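Laccase (Botrytis aclada, PDB 3SQR) oxidises phenolic substrates such as hydroquinone with molecular oxygen as a multicopper enzyme, and probably serves in lignin degradation and the detoxification of lignin-derived products. Local coordinates at residues A[94-99]-A[178-183]; A[109-114]-A[152-157]; A[122-127]-A[166-171]. All coordinates share one frame; numbering follows the deposited sequence.

Interaction 1: A[94-99]-A[178-183]; sequences TVPGPA and GLFGPL
Gly97 N donates to Phe180 O, and this single direct hydrogen bond ties the loop 94-99 to the start of strand 180-183. It is short and nearly straight, with Gly97 N 2.7 Å from Phe180 O and an angle of 165° at the hydrogen, and the donor lies in the plane of the carbonyl. A water adds an indirect link: it sits 2.7 Å from Thr94 O and 2.9 Å from Gly178 O, placed to donate to either, though it has more acceptors in reach than protons to give. Within the loop, Thr94 OG1 donates to Pro96 O at 2.7 Å, bridging the residues on either side of Val95, whose peptide bond to Pro96 is cis.

The apolar contacts gather at two rings. Phe180 has CG between its backbone N and carbonyl carbon (chi1 68°), and its ring tip meets the loop: the Val95 and Phe180 side chains cross at about a right angle, Phe180 CZ lying 3.9 Å from Val95 CG1, while CE1 lies 3.8 Å from Pro96 CB. Farther along, Pro182 CG rests 3.8 Å from Ala99 CB. Between these rings the two backbones have their shortest CA-CA spacing, 4.2 Å from Gly97 CA to Gly181 CA, with no side chain on either residue. Phe201 of strand 195-205 meets the Phe180 ring edge to face.

Pro96, Pro98 and Pro182 have no N-H to give, which limits backbone pairing here. One amide bond, a water and proline-aromatic packing hold the loop, and backbone pairing resumes just beyond it, between Pro182 and Ile100.

Interaction 2: A[109-114]-A[152-157]; sequences IIHVTN and TLTYKF
His111 and Thr154 lie side by side on neighbouring antiparallel strands, pointing the same way. Both have their first branch anti to the carbonyl carbon (chi1 -48° for His111 CG, -58° for Thr154 OG1), which brings the hydroxyl to the imidazole edge, near the ring plane. His111 ND1 and Thr154 OG1 are 2.8 Å apart in a rather bent hydrogen bond whose donor may be either atom. The far nitrogen, NE2, bonds to Glu69, and Trp71 stacks on the ring, so the imidazole is fixed from several directions.

On the same face, Thr113 and Thr152 meet hydroxyl to hydroxyl, Thr113 OG1 to Thr152 OG1 measuring 2.6 Å. The methyls Ile109 CG2 and Thr154 CG2 press together at 3.4 Å, tighter than usual for two carbons.

The other face is largely apolar. Val112 leans obliquely on the Tyr155 ring, with CG2 3.7 Å from Tyr155 CD1; Leu153 packs over one face of that ring, and Ile110 O lies at its edge. Next along, Ile110 CD1 touches Phe157 CZ at 3.9 Å. The phenol oxygen of Tyr155 bonds to Gln144 and to the backbone N of Ile123.

Paired backbone bonds join Ile110 with Tyr155 and Val112 with Leu153, Ile110 N lying 2.8 Å from Tyr155 O.

With one mixed face, carrying the threonines, His111 and Ile109, and one largely apolar face packed on Ile123 and Trp125 of a second sheet, this strand pair at a sheet edge is characteristic of the cupredoxin-like beta sandwich of multicopper oxidases.

Interaction 3: A[122-127]-A[166-171]; sequences SIHWHG and WYHSHF. With CU (copper (II) ion), chain F; CU (copper (II) ion), chain E.
His124 and His168 form a hydrogen-bonded antiparallel pair, strands 158° apart, which the bonds His126 N to Trp166 O and His170 N to Ser122 O extend on either side. Both His-X-His motifs thereby send their histidines to the copper side, while Trp125 CE3 packs 3.3 Å from Tyr167 CB on the other. One copper(II) ion is gripped from both strands, by His126 ND1 at 2.0 Å and His168 NE2 at 2.0 Å, with His527 as a further ligand. A second is bound by His170 NE2 at 2.1 Å, a water, His468 and His525. The His124 ring stands between neighbours, its edge toward the face of His168 and its own face toward the edge of His170; its ND1 bonds to Asp137 O, and it probably belongs to the type 2 copper site. Trp166 makes an offset stack with His126, planes 23° apart, its NE1 over the imidazole face.

Second-shell bonds help fix the ring rotations: His168 ND1 donates to Ser169 O at 2.8 Å, and His126 NE2 bonds to Asp500. His126 and His168 are thus each held through one nitrogen while the other binds copper, consistent with strand pairing placing the first-domain ligands of the type 3 coppers.

In the fold
All three contacts belong to one cupredoxin-like domain, and they differ as their surroundings do. Interaction 3 is wholly buried and adds metal bonds to its ladder; interaction 1, also largely buried, relies on proline and aromatic packing beside a glycan; interaction 2 is only partly buried, with threonines and a histidine on its more exposed face. Interactions 1 and 3 share a sheet, in which strand 163-169 lies between 180-186 and 123-125, and Tyr167 OH reaches Pro98 O. Interaction 2 sits in the facing sheet, where Tyr155, Phe157 and Ile110 pack on Trp125. Trp125 thus faces the sandwich interior while His126, next in the chain, binds copper.

Interaction 1: A[94-99]-A[178-183]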
loop_
_atom_site.group_PDB
_atom_site.type_symbol
_atom_site.label_atom_id
_atom_site.label_comp_id
_atom_site.label_asym_id
_atom_site.label_seq_id
_atom_site.Cartn_x
_atom_site.Cartn_y
_atom_site.Cartn_z
ATOM N N THR A 94 -13.540 2.945 13.024
ATOM C CA THR A 94 -12.401 3.774 13.317
ATOM C C THR A 94 -11.558 3.949 12.050
ATOM O O THR A 94 -11.591 3.098 11.180
ATOM C CB THR A 94 -11.488 3.205 14.370
ATOM O OG1 THR A 94 -10.979 1.907 13.974
ATOM C CG2 THR A 94 -12.197 3.147 15.763
ATOM N N VAL A 95 -10.860 5.081 11.993
ATOM C CA VAL A 95 -9.821 5.314 10.953
ATOM C C VAL A 95 -8.569 5.645 11.700
ATOM O O VAL A 95 -8.556 6.623 12.436
ATOM C CB VAL A 95 -10.185 6.425 10.003
ATOM C CG1 VAL A 95 -9.085 6.706 8.990
ATOM C CG2 VAL A 95 -11.528 6.137 9.276
ATOM N N PRO A 96 -7.531 4.841 11.544
ATOM C CA PRO A 96 -7.428 3.536 10.872
ATOM C C PRO A 96 -8.309 2.470 11.480
ATOM O O PRO A 96 -8.706 2.589 12.656
ATOM C CB PRO A 96 -5.963 3.136 11.073
ATOM C CG PRO A 96 -5.284 4.287 11.660
ATOM C CD PRO A 96 -6.316 5.174 12.298
ATOM N N GLY A 97 -8.605 1.437 10.702
ATOM C CA GLY A 97 -9.256 0.257 11.211
ATOM C C GLY A 97 -8.492 -0.429 12.305
ATOM O O GLY A 97 -7.342 -0.055 12.603
ATOM N N PRO A 98 -9.097 -1.495 12.868
ATOM C CA PRO A 98 -8.409 -2.311 13.884
ATOM C C PRO A 98 -7.091 -2.848 13.396
ATOM O O PRO A 98 -6.929 -3.188 12.242
ATOM C CB PRO A 98 -9.346 -3.514 14.083
ATOM C CG PRO A 98 -10.626 -3.146 13.573
ATOM C CD PRO A 98 -10.425 -2.012 12.558
ATOM N N ALA A 99 -6.126 -2.940 14.309
ATOM C CA ALA A 99 -4.868 -3.594 13.983
ATOM C C ALA A 99 -5.050 -5.106 13.898
ATOM O O ALA A 99 -5.664 -5.729 14.762
ATOM C CB ALA A 99 -3.816 -3.287 15.057
ATOM N N GLY A 178 -11.262 6.052 4.324
ATOM C CA GLY A 178 -10.794 5.532 5.608
ATOM C C GLY A 178 -10.751 4.018 5.740
ATOM O O GLY A 178 -10.464 3.537 6.844
ATOM N N LEU A 179 -11.048 3.275 4.651
ATOM C CA LEU A 179 -11.210 1.833 4.675
ATOM C C LEU A 179 -9.840 1.089 4.578
ATOM O O LEU A 179 -9.487 0.454 3.572
ATOM C CB LEU A 179 -12.216 1.358 3.637
ATOM C CG LEU A 179 -12.787 -0.017 3.851
ATOM C CD1 LEU A 179 -13.334 -0.274 5.298
ATOM C CD2 LEU A 179 -13.976 -0.231 2.826
ATOM N N PHE A 180 -9.065 1.277 5.619
ATOM C CA PHE A 180 -7.728 0.661 5.751
ATOM C C PHE A 180 -7.357 0.488 7.219
ATOM O O PHE A 180 -7.948 1.114 8.074
ATOM C CB PHE A 180 -6.664 1.545 5.056
ATOM C CG PHE A 180 -6.433 2.859 5.726
ATOM C CD1 PHE A 180 -5.499 2.969 6.757
ATOM C CD2 PHE A 180 -7.132 3.981 5.372
ATOM C CE1 PHE A 180 -5.272 4.175 7.432
ATOM C CE2 PHE A 180 -6.867 5.214 6.022
ATOM C CZ PHE A 180 -5.982 5.293 7.062
ATOM N N GLY A 181 -6.395 -0.359 7.494
ATOM C CA GLY A 181 -5.902 -0.576 8.852
ATOM C C GLY A 181 -4.530 -1.165 8.776
ATOM O O GLY A 181 -4.043 -1.500 7.665
ATOM N N PRO A 182 -3.846 -1.231 9.922
ATOM C CA PRO A 182 -2.501 -1.754 9.931
ATOM C C PRO A 182 -2.511 -3.279 10.017
ATOM O O PRO A 182 -3.336 -3.863 10.709
ATOM C CB PRO A 182 -1.912 -1.151 11.197
ATOM C CG PRO A 182 -3.056 -0.957 12.137
ATOM C CD PRO A 182 -4.294 -0.752 11.234
ATOM N N LEU A 183 -1.552 -3.914 9.337
ATOM C CA LEU A 183 -1.317 -5.315 9.465
ATOM C C LEU A 183 0.156 -5.503 9.790
ATOM O O LEU A 183 0.997 -5.230 8.938
ATOM C CB LEU A 183 -1.651 -5.975 8.133
ATOM C CG LEU A 183 -1.321 -7.465 7.949
ATOM C CD1 LEU A 183 -1.784 -8.387 9.007
ATOM C CD2 LEU A 183 -1.981 -7.911 6.571
HETATM O O HOH W 1 -11.084 1.709 8.941
#

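Interaction 2: A[109-114]-A[152-157]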
loop_
_atom_site.group_PDB
_atom_site.type_symbol
_atom_site.label_atom_id
_atom_site.label_comp_id
_atom_site.label_asym_id
_atom_site.label_seq_id
_atom_site.Cartn_x
_atom_site.Cartn_y
_atom_site.Cartn_z
ATOM N N ILE A 109 -7.546 -15.942 9.806
ATOM C CA ILE A 109 -8.930 -16.094 9.364
ATOM C C ILE A 109 -9.615 -14.765 9.624
ATOM O O ILE A 109 -9.756 -14.371 10.790
ATOM C CB ILE A 109 -9.603 -17.187 10.159
ATOM C CG1 ILE A 109 -8.839 -18.496 9.976
ATOM C CG2 ILE A 109 -11.056 -17.337 9.690
ATOM C CD1 ILE A 109 -9.385 -19.610 10.830
ATOM N N ILE A 110 -9.992 -14.057 8.568
ATOM C CA ILE A 110 -10.550 -12.731 8.736
ATOM C C ILE A 110 -11.925 -12.696 8.089
ATOM O O ILE A 110 -12.043 -12.696 6.898
ATOM C CB ILE A 110 -9.685 -11.656 8.152
ATOM C CG1 ILE A 110 -8.231 -11.842 8.664
ATOM C CG2 ILE A 110 -10.326 -10.249 8.427
ATOM C CD1 ILE A 110 -7.156 -11.122 7.872
ATOM N N HIS A 111 -12.942 -12.724 8.928
ATOM C CA HIS A 111 -14.332 -12.653 8.493
ATOM C C HIS A 111 -14.708 -11.243 8.201
ATOM O O HIS A 111 -14.755 -10.429 9.132
ATOM C CB HIS A 111 -15.282 -13.192 9.556
ATOM C CG HIS A 111 -14.865 -14.506 10.133
ATOM N ND1 HIS A 111 -15.182 -15.708 9.537
ATOM C CD2 HIS A 111 -14.189 -14.813 11.263
ATOM C CE1 HIS A 111 -14.685 -16.698 10.259
ATOM N NE2 HIS A 111 -14.093 -16.187 11.323
ATOM N N VAL A 112 -14.940 -10.928 6.922
ATOM C CA VAL A 112 -15.213 -9.567 6.500
ATOM C C VAL A 112 -16.657 -9.487 6.098
ATOM O O VAL A 112 -17.057 -10.043 5.065
ATOM C CB VAL A 112 -14.351 -9.090 5.349
ATOM C CG1 VAL A 112 -14.713 -7.673 4.969
ATOM C CG2 VAL A 112 -12.819 -9.123 5.807
ATOM N N THR A 113 -17.403 -8.715 6.867
ATOM C CA THR A 113 -18.834 -8.482 6.553
ATOM C C THR A 113 -19.016 -7.104 6.015
ATOM O O THR A 113 -18.538 -6.111 6.603
ATOM C CB THR A 113 -19.702 -8.658 7.819
ATOM O OG1 THR A 113 -19.532 -9.991 8.376
ATOM C CG2 THR A 113 -21.200 -8.343 7.483
ATOM N N ASN A 114 -19.648 -7.018 4.844
ATOM C CA ASN A 114 -19.923 -5.750 4.232
ATOM C C ASN A 114 -21.192 -5.185 4.794
ATOM O O ASN A 114 -22.267 -5.552 4.374
ATOM C CB ASN A 114 -20.070 -5.831 2.691
ATOM C CG ASN A 114 -20.274 -4.523 2.074
ATOM O OD1 ASN A 114 -20.245 -3.478 2.752
ATOM N ND2 ASN A 114 -20.409 -4.512 0.709
ATOM N N THR A 152 -20.808 -11.718 3.861
ATOM C CA THR A 152 -19.548 -11.972 4.528
ATOM C C THR A 152 -18.644 -12.843 3.663
ATOM O O THR A 152 -19.101 -13.836 3.063
ATOM C CB THR A 152 -19.761 -12.604 5.918
ATOM O OG1 THR A 152 -20.561 -11.696 6.698
ATOM C CG2 THR A 152 -18.369 -12.898 6.617
ATOM N N LEU A 153 -17.347 -12.492 3.647
ATOM C CA LEU A 153 -16.357 -13.311 3.023
ATOM C C LEU A 153 -15.293 -13.492 4.044
ATOM O O LEU A 153 -14.821 -12.498 4.546
ATOM C CB LEU A 153 -15.749 -12.634 1.818
ATOM C CG LEU A 153 -14.663 -13.423 1.110
ATOM C CD1 LEU A 153 -14.987 -14.929 0.768
ATOM C CD2 LEU A 153 -14.225 -12.600 -0.131
ATOM N N THR A 154 -14.934 -14.752 4.270
ATOM C CA THR A 154 -13.832 -15.099 5.205
ATOM C C THR A 154 -12.538 -15.294 4.427
ATOM O O THR A 154 -12.354 -16.253 3.709
ATOM C CB THR A 154 -14.185 -16.323 6.032
ATOM O OG1 THR A 154 -15.402 -16.043 6.753
ATOM C CG2 THR A 154 -13.007 -16.674 7.041
ATOM N N TYR A 155 -11.600 -14.385 4.644
ATOM C CA TYR A 155 -10.301 -14.480 4.025
ATOM C C TYR A 155 -9.435 -15.362 4.894
ATOM O O TYR A 155 -9.455 -15.256 6.107
ATOM C CB TYR A 155 -9.694 -13.099 3.868
ATOM C CG TYR A 155 -10.431 -12.167 2.898
ATOM C CD1 TYR A 155 -11.578 -11.447 3.262
ATOM C CD2 TYR A 155 -9.986 -12.014 1.614
ATOM C CE1 TYR A 155 -12.210 -10.592 2.399
ATOM C CE2 TYR A 155 -10.592 -11.176 0.762
ATOM C CZ TYR A 155 -11.710 -10.462 1.111
ATOM O OH TYR A 155 -12.286 -9.591 0.198
ATOM N N LYS A 156 -8.729 -16.266 4.248
ATOM C CA LYS A 156 -7.797 -17.137 4.907
ATOM C C LYS A 156 -6.482 -17.144 4.250
ATOM O O LYS A 156 -6.392 -17.486 3.065
ATOM C CB LYS A 156 -8.398 -18.566 4.945
ATOM C CG LYS A 156 -9.672 -18.663 5.788
ATOM C CD LYS A 156 -10.128 -20.170 5.874
ATOM C CE LYS A 156 -11.430 -20.355 6.673
ATOM N NZ LYS A 156 -11.519 -21.791 7.254
ATOM N N PHE A 157 -5.385 -16.875 5.003
ATOM C CA PHE A 157 -4.123 -16.933 4.437
ATOM C C PHE A 157 -3.107 -17.046 5.528
ATOM O O PHE A 157 -3.418 -16.719 6.670
ATOM C CB PHE A 157 -3.798 -15.755 3.515
ATOM C CG PHE A 157 -3.977 -14.418 4.140
ATOM C CD1 PHE A 157 -5.199 -13.784 4.093
ATOM C CD2 PHE A 157 -2.938 -13.782 4.806
ATOM C CE1 PHE A 157 -5.391 -12.519 4.636
ATOM C CE2 PHE A 157 -3.158 -12.501 5.371
ATOM C CZ PHE A 157 -4.404 -11.874 5.246
#

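Interaction 3: A[122-127]-A[166-171]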
loop_
_atom_site.group_PDB
_atom_site.type_symbol
_atom_site.label_atom_id
_atom_site.label_comp_id
_atom_site.label_asym_id
_atom_site.label_seq_id
_atom_site.Cartn_x
_atom_site.Cartn_y
_atom_site.Cartn_z
ATOM N N SER A 122 -14.125 -5.276 -1.005
ATOM C CA SER A 122 -13.209 -6.344 -1.286
ATOM C C SER A 122 -11.938 -5.905 -0.620
ATOM O O SER A 122 -11.485 -4.815 -0.922
ATOM C CB SER A 122 -12.917 -6.398 -2.770
ATOM O OG SER A 122 -12.159 -7.548 -3.008
ATOM N N ILE A 123 -11.371 -6.737 0.241
ATOM C CA ILE A 123 -10.278 -6.292 1.107
ATOM C C ILE A 123 -9.017 -6.973 0.707
ATOM O O ILE A 123 -8.956 -8.208 0.688
ATOM C CB ILE A 123 -10.559 -6.601 2.567
ATOM C CG1 ILE A 123 -11.930 -6.110 2.966
ATOM C CG2 ILE A 123 -9.426 -5.981 3.517
ATOM C CD1 ILE A 123 -12.308 -4.692 2.655
ATOM N N HIS A 124 -8.002 -6.149 0.429
ATOM C CA HIS A 124 -6.684 -6.570 0.047
ATOM C C HIS A 124 -5.693 -6.402 1.245
ATOM O O HIS A 124 -5.744 -5.487 2.009
ATOM C CB HIS A 124 -6.201 -5.779 -1.161
ATOM C CG HIS A 124 -4.759 -5.980 -1.480
ATOM N ND1 HIS A 124 -4.262 -7.196 -1.908
ATOM C CD2 HIS A 124 -3.720 -5.109 -1.516
ATOM C CE1 HIS A 124 -2.951 -7.085 -2.089
ATOM N NE2 HIS A 124 -2.602 -5.823 -1.887
ATOM N N TRP A 125 -4.804 -7.358 1.324
ATOM C CA TRP A 125 -3.806 -7.468 2.419
ATOM C C TRP A 125 -2.508 -7.088 1.730
ATOM O O TRP A 125 -1.929 -7.872 0.963
ATOM C CB TRP A 125 -3.855 -8.896 3.003
ATOM C CG TRP A 125 -5.272 -9.376 3.078
ATOM C CD1 TRP A 125 -5.958 -10.114 2.116
ATOM C CD2 TRP A 125 -6.226 -9.066 4.083
ATOM N NE1 TRP A 125 -7.247 -10.248 2.496
ATOM C CE2 TRP A 125 -7.456 -9.577 3.662
ATOM C CE3 TRP A 125 -6.183 -8.296 5.272
ATOM C CZ2 TRP A 125 -8.603 -9.386 4.358
ATOM C CZ3 TRP A 125 -7.342 -8.095 5.978
ATOM C CH2 TRP A 125 -8.557 -8.660 5.536
ATOM N N HIS A 126 -2.110 -5.820 1.919
ATOM C CA HIS A 126 -1.119 -5.240 1.060
ATOM C C HIS A 126 0.231 -5.925 1.202
ATOM O O HIS A 126 0.830 -5.988 2.246
ATOM C CB HIS A 126 -1.074 -3.709 1.188
ATOM C CG HIS A 126 -0.138 -3.100 0.229
ATOM N ND1 HIS A 126 -0.520 -2.168 -0.689
ATOM C CD2 HIS A 126 1.200 -3.249 0.091
ATOM C CE1 HIS A 126 0.533 -1.785 -1.378
ATOM N NE2 HIS A 126 1.588 -2.456 -0.954
ATOM N N GLY A 127 0.767 -6.332 0.060
ATOM C CA GLY A 127 2.074 -6.912 -0.019
ATOM C C GLY A 127 2.117 -8.364 0.426
ATOM O O GLY A 127 3.181 -8.980 0.392
ATOM N N TRP A 166 -0.348 -3.119 5.636
ATOM C CA TRP A 166 -1.644 -2.561 5.890
ATOM C C TRP A 166 -2.624 -3.379 5.081
ATOM O O TRP A 166 -2.226 -4.059 4.160
ATOM C CB TRP A 166 -1.701 -1.086 5.539
ATOM C CG TRP A 166 -1.371 -0.662 4.118
ATOM C CD1 TRP A 166 -0.246 -0.989 3.372
ATOM C CD2 TRP A 166 -2.117 0.248 3.311
ATOM N NE1 TRP A 166 -0.267 -0.296 2.177
ATOM C CE2 TRP A 166 -1.415 0.436 2.101
ATOM C CE3 TRP A 166 -3.322 0.917 3.484
ATOM C CZ2 TRP A 166 -1.927 1.225 1.054
ATOM C CZ3 TRP A 166 -3.825 1.733 2.491
ATOM C CH2 TRP A 166 -3.139 1.885 1.264
ATOM N N TYR A 167 -3.879 -3.301 5.467
ATOM C CA TYR A 167 -4.948 -3.936 4.666
ATOM C C TYR A 167 -5.867 -2.823 4.273
ATOM O O TYR A 167 -6.046 -1.842 5.019
ATOM C CB TYR A 167 -5.667 -5.037 5.434
ATOM C CG TYR A 167 -6.378 -4.596 6.675
ATOM C CD1 TYR A 167 -5.723 -4.385 7.850
ATOM C CD2 TYR A 167 -7.766 -4.428 6.681
ATOM C CE1 TYR A 167 -6.417 -3.994 9.016
ATOM C CE2 TYR A 167 -8.445 -4.044 7.818
ATOM C CZ TYR A 167 -7.757 -3.808 8.988
ATOM O OH TYR A 167 -8.449 -3.408 10.070
ATOM N N HIS A 168 -6.536 -2.968 3.115
ATOM C CA HIS A 168 -7.379 -1.891 2.699
ATOM C C HIS A 168 -8.353 -2.368 1.681
ATOM O O HIS A 168 -8.111 -3.332 1.011
ATOM C CB HIS A 168 -6.602 -0.720 2.133
ATOM C CG HIS A 168 -5.702 -1.047 0.964
ATOM N ND1 HIS A 168 -6.142 -1.058 -0.345
ATOM C CD2 HIS A 168 -4.368 -1.259 0.914
ATOM C CE1 HIS A 168 -5.112 -1.328 -1.141
ATOM N NE2 HIS A 168 -4.013 -1.417 -0.397
ATOM N N SER A 169 -9.436 -1.655 1.546
ATOM C CA SER A 169 -10.315 -2.005 0.418
ATOM C C SER A 169 -9.592 -1.812 -0.892
ATOM O O SER A 169 -8.846 -0.855 -1.059
ATOM C CB SER A 169 -11.573 -1.160 0.414
ATOM O OG SER A 169 -12.298 -1.423 -0.791
ATOM N N HIS A 170 -9.813 -2.748 -1.826
ATOM C CA HIS A 170 -9.301 -2.595 -3.144
ATOM C C HIS A 170 -10.509 -2.428 -4.101
ATOM O O HIS A 170 -10.380 -2.543 -5.300
ATOM C CB HIS A 170 -8.460 -3.787 -3.527
ATOM C CG HIS A 170 -7.280 -3.456 -4.370
ATOM N ND1 HIS A 170 -7.381 -2.812 -5.568
ATOM C CD2 HIS A 170 -5.943 -3.645 -4.164
ATOM C CE1 HIS A 170 -6.181 -2.675 -6.102
ATOM N NE2 HIS A 170 -5.282 -3.144 -5.256
ATOM N N PHE A 171 -11.628 -1.994 -3.559
ATOM C CA PHE A 171 -12.851 -1.785 -4.320
ATOM C C PHE A 171 -12.978 -0.290 -4.542
ATOM O O PHE A 171 -13.246 0.515 -3.607
ATOM C CB PHE A 171 -14.031 -2.329 -3.552
ATOM C CG PHE A 171 -15.345 -2.138 -4.238
ATOM C CD1 PHE A 171 -16.006 -0.938 -4.114
ATOM C CD2 PHE A 171 -15.901 -3.163 -4.934
ATOM C CE1 PHE A 171 -17.240 -0.752 -4.711
ATOM C CE2 PHE A 171 -17.149 -3.012 -5.560
ATOM C CZ PHE A 171 -17.797 -1.786 -5.451
HETATM CU CU CU F . -2.227 -1.378 -1.295
HETATM CU CU CU E . -3.229 -3.219 -5.386
HETATM O O HOH W 2 -3.249 -2.122 -3.609
#